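Local atomic coordinates of chloride intracellular channel Clic (Drosophila melanogaster, PDB entry 2YV7), a protein that may insert into membranes from a soluble, glutathione-transferase-like state to form chloride channels whose activity depends on pH. Residues Glu22-Lys28 with His83-Asp89; Gly38-Phe42 with Pro180-His184. Numbering follows the deposited sequence.

Overall arrangement
The two contacts, whose centres lie about 16 Å apart, differ in their place in the GST fold. Contact 1 pairs two strands within the thioredoxin-like N-terminal domain, partly buried about 15 Å from the chain's centre, where a calcium ion binds; contact 2 is buried about 5 Å from that centre and joins this domain to helix 173-193 of the all-helical C-terminal part. Contact 1 rests on repeated backbone hydrogen bonds and branched aliphatic side chains, contact 2 on one histidine bond, a CH-pi contact and a water. They meet where strand 22-28 leads towards helix 41-55: Lys28 O lies 2.9 Å from Gly38 N, and Pro85 CD packs 3.8 Å from Phe42 CB.

Contact 1 (Glu22-Lys28 with His83-Asp89); sequences EIELIIK and HPPILID. With CA (calcium ion), chain B.
Two extended segments, Glu22-Lys28 and His83-Asp89, run antiparallel, the axes of strands 22-28 and 86-89 coming within 4.8 Å at 161°. Glu24 faces Ile88 and Ile26 faces Ile86 as hydrogen-bonded pairs; Leu25 and Leu87 form the non-hydrogen-bonded pair between them. The bonds are Glu24 N to Ile88 O 3.0 Å, Ile88 N to Glu24 O 2.8 Å, Ile26 N to Ile86 O 2.9 Å and Ile86 N to Ile26 O 3.2 Å.

On one face Ile26, Ile86 and Ile88, beta-branched residues at home in strands, all adopt mt rotamers; Ile26 CD1 meets Ile88 CD1 at 4.0 Å, and Ile26 CB meets Ile86 CB at 4.2 Å. Glu24, extended with chi1 and chi2 both t, lies beside them, and its OE2 bonds to Thr64 on neighbouring strand 60-66. The other face carries Ile23 (mm), Leu25 (tp) and Leu87 (chi1 and chi2 both t): Ile23 CG2 lies 3.9 Å from Leu87 CG, and Leu25 CD1 3.9 Å from Pro85 CB. Leu87 continues onto Ile100 and Ile104 of helix 97-107.

Before strand 86-89, Pro85 follows a cis peptide bond, the cis-proline characteristic of thioredoxin folds. Lys28 (chi1 m, the rest t) stretches along Pro84, with Lys28 CG 3.6 Å from Pro84 CB. At the His83 ring edge, Lys28 CE lies 3.6 Å from His83 CD2. Calcium takes His83 O and Pro85 O, each at 2.6 Å, together with Leu95 O; Asn97 also belongs to the site. The chemistry thus divides the backbone's work: amides and carbonyls pair the strands, while carbonyls flanking the cis bond hold the metal.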
ATOM      1  N   GLU A  22      18.515  -0.251  12.596  1.00 50.86           N
ATOM      2  CA  GLU A  22      17.648  -1.297  12.070  1.00 50.57           C
ATOM      3  C   GLU A  22      16.215  -1.022  12.492  1.00 48.39           C
ATOM      4  O   GLU A  22      15.908  -0.972  13.679  1.00 43.24           O
ATOM      5  CB  GLU A  22      18.093  -2.693  12.517  1.00 55.56           C
ATOM      6  CG  GLU A  22      16.927  -3.651  12.753  1.00 60.22           C
ATOM      7  CD  GLU A  22      17.229  -5.075  12.367  1.00 60.41           C
ATOM      8  OE1 GLU A  22      17.740  -5.294  11.237  1.00 61.82           O
ATOM      9  OE2 GLU A  22      16.921  -5.974  13.185  1.00 61.20           O
ATOM     10  N   ILE A  23      15.329  -0.845  11.512  1.00 44.21           N
ATOM     11  CA  ILE A  23      13.908  -0.724  11.834  1.00 39.14           C
ATOM     12  C   ILE A  23      13.231  -2.045  11.569  1.00 35.27           C
ATOM     13  O   ILE A  23      13.508  -2.675  10.547  1.00 35.83           O
ATOM     14  CB  ILE A  23      13.237   0.430  11.015  1.00 40.88           C
ATOM     15  CG1 ILE A  23      14.085   1.704  11.095  1.00 39.11           C
ATOM     16  CG2 ILE A  23      11.818   0.731  11.511  1.00 38.19           C
ATOM     17  CD1 ILE A  23      14.136   2.353  12.483  1.00 37.61           C
ATOM     18  N   GLU A  24      12.354  -2.455  12.497  1.00 32.09           N
ATOM     19  CA  GLU A  24      11.560  -3.673  12.352  1.00 36.22           C
ATOM     20  C   GLU A  24      10.101  -3.296  12.126  1.00 33.05           C
ATOM     21  O   GLU A  24       9.532  -2.533  12.898  1.00 34.14           O
ATOM     22  CB  GLU A  24      11.665  -4.585  13.574  1.00 42.60           C
ATOM     23  CG  GLU A  24      10.805  -5.855  13.419  1.00 46.78           C
ATOM     24  CD  GLU A  24      10.941  -6.888  14.569  1.00 50.02           C
ATOM     25  OE1 GLU A  24      11.465  -6.563  15.665  1.00 51.32           O
ATOM     26  OE2 GLU A  24      10.482  -8.033  14.373  1.00 51.12           O
ATOM     27  N   LEU A  25       9.510  -3.793  11.035  1.00 35.76           N
ATOM     28  CA  LEU A  25       8.088  -3.592  10.800  1.00 30.91           C
ATOM     29  C   LEU A  25       7.351  -4.927  10.974  1.00 29.04           C
ATOM     30  O   LEU A  25       7.622  -5.884  10.269  1.00 29.34           O
ATOM     31  CB  LEU A  25       7.812  -2.998   9.399  1.00 30.00           C
ATOM     32  CG  LEU A  25       6.328  -2.687   9.161  1.00 29.16           C
ATOM     33  CD1 LEU A  25       5.817  -1.577  10.073  1.00 29.97           C
ATOM     34  CD2 LEU A  25       6.185  -2.316   7.654  1.00 30.92           C
ATOM     35  N   ILE A  26       6.453  -4.973  11.945  1.00 28.35           N
ATOM     36  CA  ILE A  26       5.611  -6.160  12.078  1.00 27.94           C
ATOM     37  C   ILE A  26       4.374  -6.013  11.206  1.00 30.06           C
ATOM     38  O   ILE A  26       3.650  -5.020  11.321  1.00 31.92           O
ATOM     39  CB  ILE A  26       5.186  -6.415  13.525  1.00 31.25           C
ATOM     40  CG1 ILE A  26       6.458  -6.587  14.407  1.00 35.54           C
ATOM     41  CG2 ILE A  26       4.329  -7.634  13.594  1.00 34.78           C
ATOM     42  CD1 ILE A  26       6.187  -7.099  15.843  1.00 36.81           C
ATOM     43  N   ILE A  27       4.102  -7.029  10.380  1.00 29.47           N
ATOM     44  CA  ILE A  27       2.918  -7.010   9.481  1.00 30.82           C
ATOM     45  C   ILE A  27       2.016  -8.252   9.644  1.00 33.96           C
ATOM     46  O   ILE A  27       2.464  -9.275  10.108  1.00 34.19           O
ATOM     47  CB  ILE A  27       3.336  -6.762   7.970  1.00 33.47           C
ATOM     48  CG1 ILE A  27       3.992  -7.998   7.361  1.00 32.46           C
ATOM     49  CG2 ILE A  27       4.124  -5.474   7.844  1.00 33.46           C
ATOM     50  CD1 ILE A  27       4.405  -7.883   5.847  1.00 29.62           C
ATOM     51  N   LYS A  28       0.752  -8.145   9.240  1.00 32.60           N
ATOM     52  CA  LYS A  28      -0.231  -9.226   9.327  1.00 35.06           C
ATOM     53  C   LYS A  28       0.053 -10.196   8.198  1.00 37.01           C
ATOM     54  O   LYS A  28       0.329  -9.766   7.056  1.00 34.50           O
ATOM     55  CB  LYS A  28      -1.639  -8.687   9.121  1.00 42.11           C
ATOM     56  CG  LYS A  28      -2.199  -7.843  10.281  1.00 50.61           C
ATOM     57  CD  LYS A  28      -3.506  -7.133   9.892  1.00 50.10           C
ATOM     58  CE  LYS A  28      -4.430  -6.914  11.127  1.00 53.59           C
ATOM     59  NZ  LYS A  28      -5.699  -6.151  10.840  1.00 52.45           N
ATOM     60  N   HIS A  83      -3.169  -4.392  16.793  1.00 49.91           N
ATOM     61  CA  HIS A  83      -2.982  -5.043  15.496  1.00 50.35           C
ATOM     62  C   HIS A  83      -1.813  -4.461  14.699  1.00 44.24           C
ATOM     63  O   HIS A  83      -1.537  -3.260  14.803  1.00 40.61           O
ATOM     64  CB  HIS A  83      -4.253  -4.853  14.664  1.00 56.75           C
ATOM     65  CG  HIS A  83      -5.357  -5.780  15.047  1.00 59.64           C
ATOM     66  ND1 HIS A  83      -6.175  -5.548  16.132  1.00 61.29           N
ATOM     67  CD2 HIS A  83      -5.772  -6.948  14.503  1.00 61.44           C
ATOM     68  CE1 HIS A  83      -7.057  -6.528  16.232  1.00 61.71           C
ATOM     69  NE2 HIS A  83      -6.835  -7.390  15.256  1.00 62.12           N
ATOM     70  N   PRO A  84      -1.130  -5.306  13.895  1.00 41.53           N
ATOM     71  CA  PRO A  84      -0.149  -4.776  12.946  1.00 36.42           C
ATOM     72  C   PRO A  84      -0.786  -3.692  12.055  1.00 36.52           C
ATOM     73  O   PRO A  84      -2.024  -3.634  11.942  1.00 36.40           O
ATOM     74  CB  PRO A  84       0.305  -6.028  12.175  1.00 34.66           C
ATOM     75  CG  PRO A  84       0.124  -7.116  13.243  1.00 35.77           C
ATOM     76  CD  PRO A  84      -1.199  -6.781  13.818  1.00 37.82           C
ATOM     77  N   PRO A  85       0.039  -2.800  11.473  1.00 31.29           N
ATOM     78  CA  PRO A  85       1.482  -2.797  11.625  1.00 26.66           C
ATOM     79  C   PRO A  85       1.894  -2.192  12.955  1.00 29.71           C
ATOM     80  O   PRO A  85       1.165  -1.394  13.553  1.00 31.62           O
ATOM     81  CB  PRO A  85       1.961  -1.859  10.525  1.00 26.68           C
ATOM     82  CG  PRO A  85       0.818  -0.936  10.308  1.00 30.89           C
ATOM     83  CD  PRO A  85      -0.432  -1.713  10.585  1.00 29.74           C
ATOM     84  N   ILE A  86       3.079  -2.592  13.363  1.00 31.76           N
ATOM     85  CA  ILE A  86       3.743  -2.080  14.555  1.00 29.61           C
ATOM     86  C   ILE A  86       5.157  -1.815  14.146  1.00 30.43           C
ATOM     87  O   ILE A  86       5.790  -2.652  13.496  1.00 30.11           O
ATOM     88  CB  ILE A  86       3.702  -3.150  15.692  1.00 34.08           C
ATOM     89  CG1 ILE A  86       2.275  -3.293  16.222  1.00 32.40           C
ATOM     90  CG2 ILE A  86       4.747  -2.768  16.792  1.00 34.32           C
ATOM     91  CD1 ILE A  86       1.955  -4.656  16.893  1.00 38.77           C
ATOM     92  N   LEU A  87       5.699  -0.636  14.511  1.00 30.06           N
ATOM     93  CA  LEU A  87       7.045  -0.264  14.081  1.00 28.20           C
ATOM     94  C   LEU A  87       7.984  -0.278  15.317  1.00 31.93           C
ATOM     95  O   LEU A  87       7.650   0.317  16.325  1.00 32.60           O
ATOM     96  CB  LEU A  87       7.062   1.131  13.438  1.00 30.82           C
ATOM     97  CG  LEU A  87       8.353   1.770  12.925  1.00 32.12           C
ATOM     98  CD1 LEU A  87       8.080   2.921  11.996  1.00 34.33           C
ATOM     99  CD2 LEU A  87       9.270   2.305  14.063  1.00 39.59           C
ATOM    100  N   ILE A  88       9.079  -1.020  15.228  1.00 34.40           N
ATOM    101  CA  ILE A  88       9.990  -1.174  16.397  1.00 35.45           C
ATOM    102  C   ILE A  88      11.313  -0.558  16.004  1.00 37.62           C
ATOM    103  O   ILE A  88      11.960  -0.974  15.031  1.00 41.34           O
ATOM    104  CB  ILE A  88      10.170  -2.652  16.882  1.00 37.94           C
ATOM    105  CG1 ILE A  88       8.819  -3.344  17.117  1.00 43.08           C
ATOM    106  CG2 ILE A  88      11.013  -2.680  18.201  1.00 42.16           C
ATOM    107  CD1 ILE A  88       8.941  -4.787  17.589  1.00 43.65           C
ATOM    108  N   ASP A  89      11.674   0.478  16.759  1.00 43.91           N
ATOM    109  CA  ASP A  89      12.870   1.292  16.527  1.00 45.06           C
ATOM    110  C   ASP A  89      13.733   1.185  17.810  1.00 50.61           C
ATOM    111  O   ASP A  89      13.406   1.813  18.821  1.00 46.60           O
ATOM    112  CB  ASP A  89      12.412   2.742  16.285  1.00 48.98           C
ATOM    113  CG  ASP A  89      13.557   3.708  15.956  1.00 49.52           C
ATOM    114  OD1 ASP A  89      14.757   3.324  15.944  1.00 51.70           O
ATOM    115  OD2 ASP A  89      13.240   4.899  15.711  1.00 50.72           O
TER
HETATM  116 CA    CA B 261      -1.189  -0.668  14.390  1.00 38.31          CA

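Contact 2 (Gly38-Phe42 with Pro180-His184); sequences GACLF and PRLQH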
ATOM      1  N   GLY A  38       0.247 -10.417   4.278  1.00 30.71           N
ATOM      2  CA  GLY A  38      -1.213 -10.311   4.089  1.00 33.38           C
ATOM      3  C   GLY A  38      -1.550  -9.039   3.303  1.00 30.52           C
ATOM      4  O   GLY A  38      -0.667  -8.380   2.740  1.00 26.70           O
ATOM      5  N   ALA A  39      -2.818  -8.684   3.309  1.00 26.82           N
ATOM      6  CA  ALA A  39      -3.328  -7.608   2.419  1.00 28.59           C
ATOM      7  C   ALA A  39      -3.697  -6.290   3.092  1.00 31.84           C
ATOM      8  O   ALA A  39      -4.399  -5.449   2.475  1.00 29.82           O
ATOM      9  CB  ALA A  39      -4.586  -8.132   1.668  1.00 26.68           C
ATOM     10  N   CYS A  40      -3.199  -6.058   4.311  1.00 29.25           N
ATOM     11  CA  CYS A  40      -3.522  -4.824   5.081  1.00 24.35           C
ATOM     12  C   CYS A  40      -2.938  -3.634   4.318  1.00 25.89           C
ATOM     13  O   CYS A  40      -1.751  -3.650   3.976  1.00 24.86           O
ATOM     14  CB  CYS A  40      -2.908  -4.902   6.470  1.00 28.49           C
ATOM     15  SG  CYS A  40      -2.994  -3.333   7.400  1.00 30.76           S
ATOM     16  N   LEU A  41      -3.772  -2.620   4.030  1.00 22.85           N
ATOM     17  CA  LEU A  41      -3.251  -1.434   3.330  1.00 24.90           C
ATOM     18  C   LEU A  41      -2.222  -0.626   4.165  1.00 24.39           C
ATOM     19  O   LEU A  41      -1.322   0.005   3.620  1.00 24.79           O
ATOM     20  CB  LEU A  41      -4.386  -0.496   2.930  1.00 26.66           C
ATOM     21  CG  LEU A  41      -5.321  -1.073   1.858  1.00 26.74           C
ATOM     22  CD1 LEU A  41      -6.538  -0.187   1.855  1.00 28.62           C
ATOM     23  CD2 LEU A  41      -4.565  -1.107   0.477  1.00 23.70           C
ATOM     24  N   PHE A  42      -2.454  -0.566   5.468  1.00 26.24           N
ATOM     25  CA  PHE A  42      -1.488   0.127   6.367  1.00 24.77           C
ATOM     26  C   PHE A  42      -0.150  -0.564   6.392  1.00 26.94           C
ATOM     27  O   PHE A  42       0.872   0.078   6.231  1.00 27.38           O
ATOM     28  CB  PHE A  42      -2.057   0.274   7.759  1.00 28.13           C
ATOM     29  CG  PHE A  42      -3.188   1.204   7.793  1.00 29.69           C
ATOM     30  CD1 PHE A  42      -2.971   2.586   7.832  1.00 31.05           C
ATOM     31  CD2 PHE A  42      -4.491   0.696   7.654  1.00 32.98           C
ATOM     32  CE1 PHE A  42      -4.032   3.476   7.795  1.00 37.36           C
ATOM     33  CE2 PHE A  42      -5.570   1.566   7.593  1.00 36.32           C
ATOM     34  CZ  PHE A  42      -5.361   2.940   7.680  1.00 36.55           C
ATOM     35  N   PRO A 180      -0.969   0.993  -3.018  1.00 22.05           N
ATOM     36  CA  PRO A 180      -1.655  -0.197  -2.464  1.00 24.07           C
ATOM     37  C   PRO A 180      -3.195  -0.160  -2.697  1.00 24.15           C
ATOM     38  O   PRO A 180      -3.792  -1.160  -3.125  1.00 19.81           O
ATOM     39  CB  PRO A 180      -1.281  -0.172  -0.971  1.00 25.48           C
ATOM     40  CG  PRO A 180       0.020   0.586  -0.901  1.00 19.59           C
ATOM     41  CD  PRO A 180      -0.148   1.670  -1.963  1.00 20.77           C
ATOM     42  N   ARG A 181      -3.806   1.043  -2.602  1.00 18.54           N
ATOM     43  CA  ARG A 181      -5.280   1.081  -2.869  1.00 19.06           C
ATOM     44  C   ARG A 181      -5.593   0.825  -4.351  1.00 20.09           C
ATOM     45  O   ARG A 181      -6.546   0.181  -4.651  1.00 21.73           O
ATOM     46  CB  ARG A 181      -5.863   2.429  -2.387  1.00 21.70           C
ATOM     47  CG  ARG A 181      -5.829   2.518  -0.854  1.00 19.78           C
ATOM     48  CD  ARG A 181      -5.749   4.014  -0.402  1.00 22.93           C
ATOM     49  NE  ARG A 181      -5.958   3.936   1.041  1.00 23.03           N
ATOM     50  CZ  ARG A 181      -5.014   3.543   1.923  1.00 26.10           C
ATOM     51  NH1 ARG A 181      -3.792   3.244   1.495  1.00 22.60           N
ATOM     52  NH2 ARG A 181      -5.319   3.478   3.223  1.00 26.17           N
ATOM     53  N   LEU A 182      -4.771   1.300  -5.303  1.00 18.15           N
ATOM     54  CA  LEU A 182      -4.975   1.004  -6.723  1.00 19.91           C
ATOM     55  C   LEU A 182      -4.897  -0.499  -6.987  1.00 22.65           C
ATOM     56  O   LEU A 182      -5.741  -1.094  -7.710  1.00 20.97           O
ATOM     57  CB  LEU A 182      -3.924   1.759  -7.560  1.00 19.42           C
ATOM     58  CG  LEU A 182      -4.090   3.284  -7.594  1.00 19.94           C
ATOM     59  CD1 LEU A 182      -3.048   3.798  -8.508  1.00 20.67           C
ATOM     60  CD2 LEU A 182      -5.495   3.596  -8.305  1.00 20.51           C
ATOM     61  N   GLN A 183      -3.977  -1.141  -6.317  1.00 21.56           N
ATOM     62  CA  GLN A 183      -3.877  -2.598  -6.461  1.00 20.83           C
ATOM     63  C   GLN A 183      -5.107  -3.348  -5.887  1.00 19.93           C
ATOM     64  O   GLN A 183      -5.615  -4.244  -6.594  1.00 23.50           O
ATOM     65  CB  GLN A 183      -2.556  -3.079  -5.800  1.00 21.37           C
ATOM     66  CG  GLN A 183      -2.313  -4.589  -6.125  1.00 20.40           C
ATOM     67  CD  GLN A 183      -1.875  -4.829  -7.586  1.00 27.29           C
ATOM     68  OE1 GLN A 183      -1.779  -3.903  -8.367  1.00 23.52           O
ATOM     69  NE2 GLN A 183      -1.570  -6.113  -7.943  1.00 26.99           N
ATOM     70  N   HIS A 184      -5.677  -2.967  -4.725  1.00 17.91           N
ATOM     71  CA  HIS A 184      -6.887  -3.629  -4.228  1.00 22.54           C
ATOM     72  C   HIS A 184      -8.051  -3.319  -5.171  1.00 19.93           C
ATOM     73  O   HIS A 184      -8.868  -4.152  -5.447  1.00 21.80           O
ATOM     74  CB  HIS A 184      -7.220  -3.092  -2.835  1.00 22.82           C
ATOM     75  CG  HIS A 184      -6.413  -3.702  -1.726  1.00 23.26           C
ATOM     76  ND1 HIS A 184      -5.026  -3.788  -1.758  1.00 24.28           N
ATOM     77  CD2 HIS A 184      -6.787  -4.132  -0.498  1.00 20.85           C
ATOM     78  CE1 HIS A 184      -4.604  -4.370  -0.634  1.00 21.89           C
ATOM     79  NE2 HIS A 184      -5.639  -4.511   0.166  1.00 24.14           N
TER
HETATM   80  O   HOH W   1      -2.428   2.698   3.872  1.00 25.34           O
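Leu41 lays its CD2 methyl over the face of the His184 ring, 3.5 Å from the centroid and 13° off the normal, a CH-pi contact. The same methyl reaches Pro180, with Leu41 CD2 3.7 Å from Pro180 CB, while CD1 sits over one face of the Arg181 guanidinium; a branched aliphatic side chain can fill this gap against two planar groups and a proline ring. In the ring plane, His184 NE2 donates to Ala39 O at 2.8 Å, so histidine serves as polar partner at its edge and pi surface on its face. Its ND1 makes a weak bond to Pro180 O at 3.2 Å, one turn back in helix 173-193.

Arg181 NH1 bonds to Glu177 O and to a water at 2.8 Å, which in turn donates weakly to Leu41 O at 2.9 Å. Cys40 occupies the N-cap of helix 41-55, its SG capping a backbone N just past the segment. Tyr129 of helix 128-136 packs on both Leu41 and Arg181.

The contact is part of the interface between the thioredoxin-like and helical domains of the GST fold. With a single direct hydrogen bond across, it depends largely on apolar fit, and the bond requires a proton on His184 NE2.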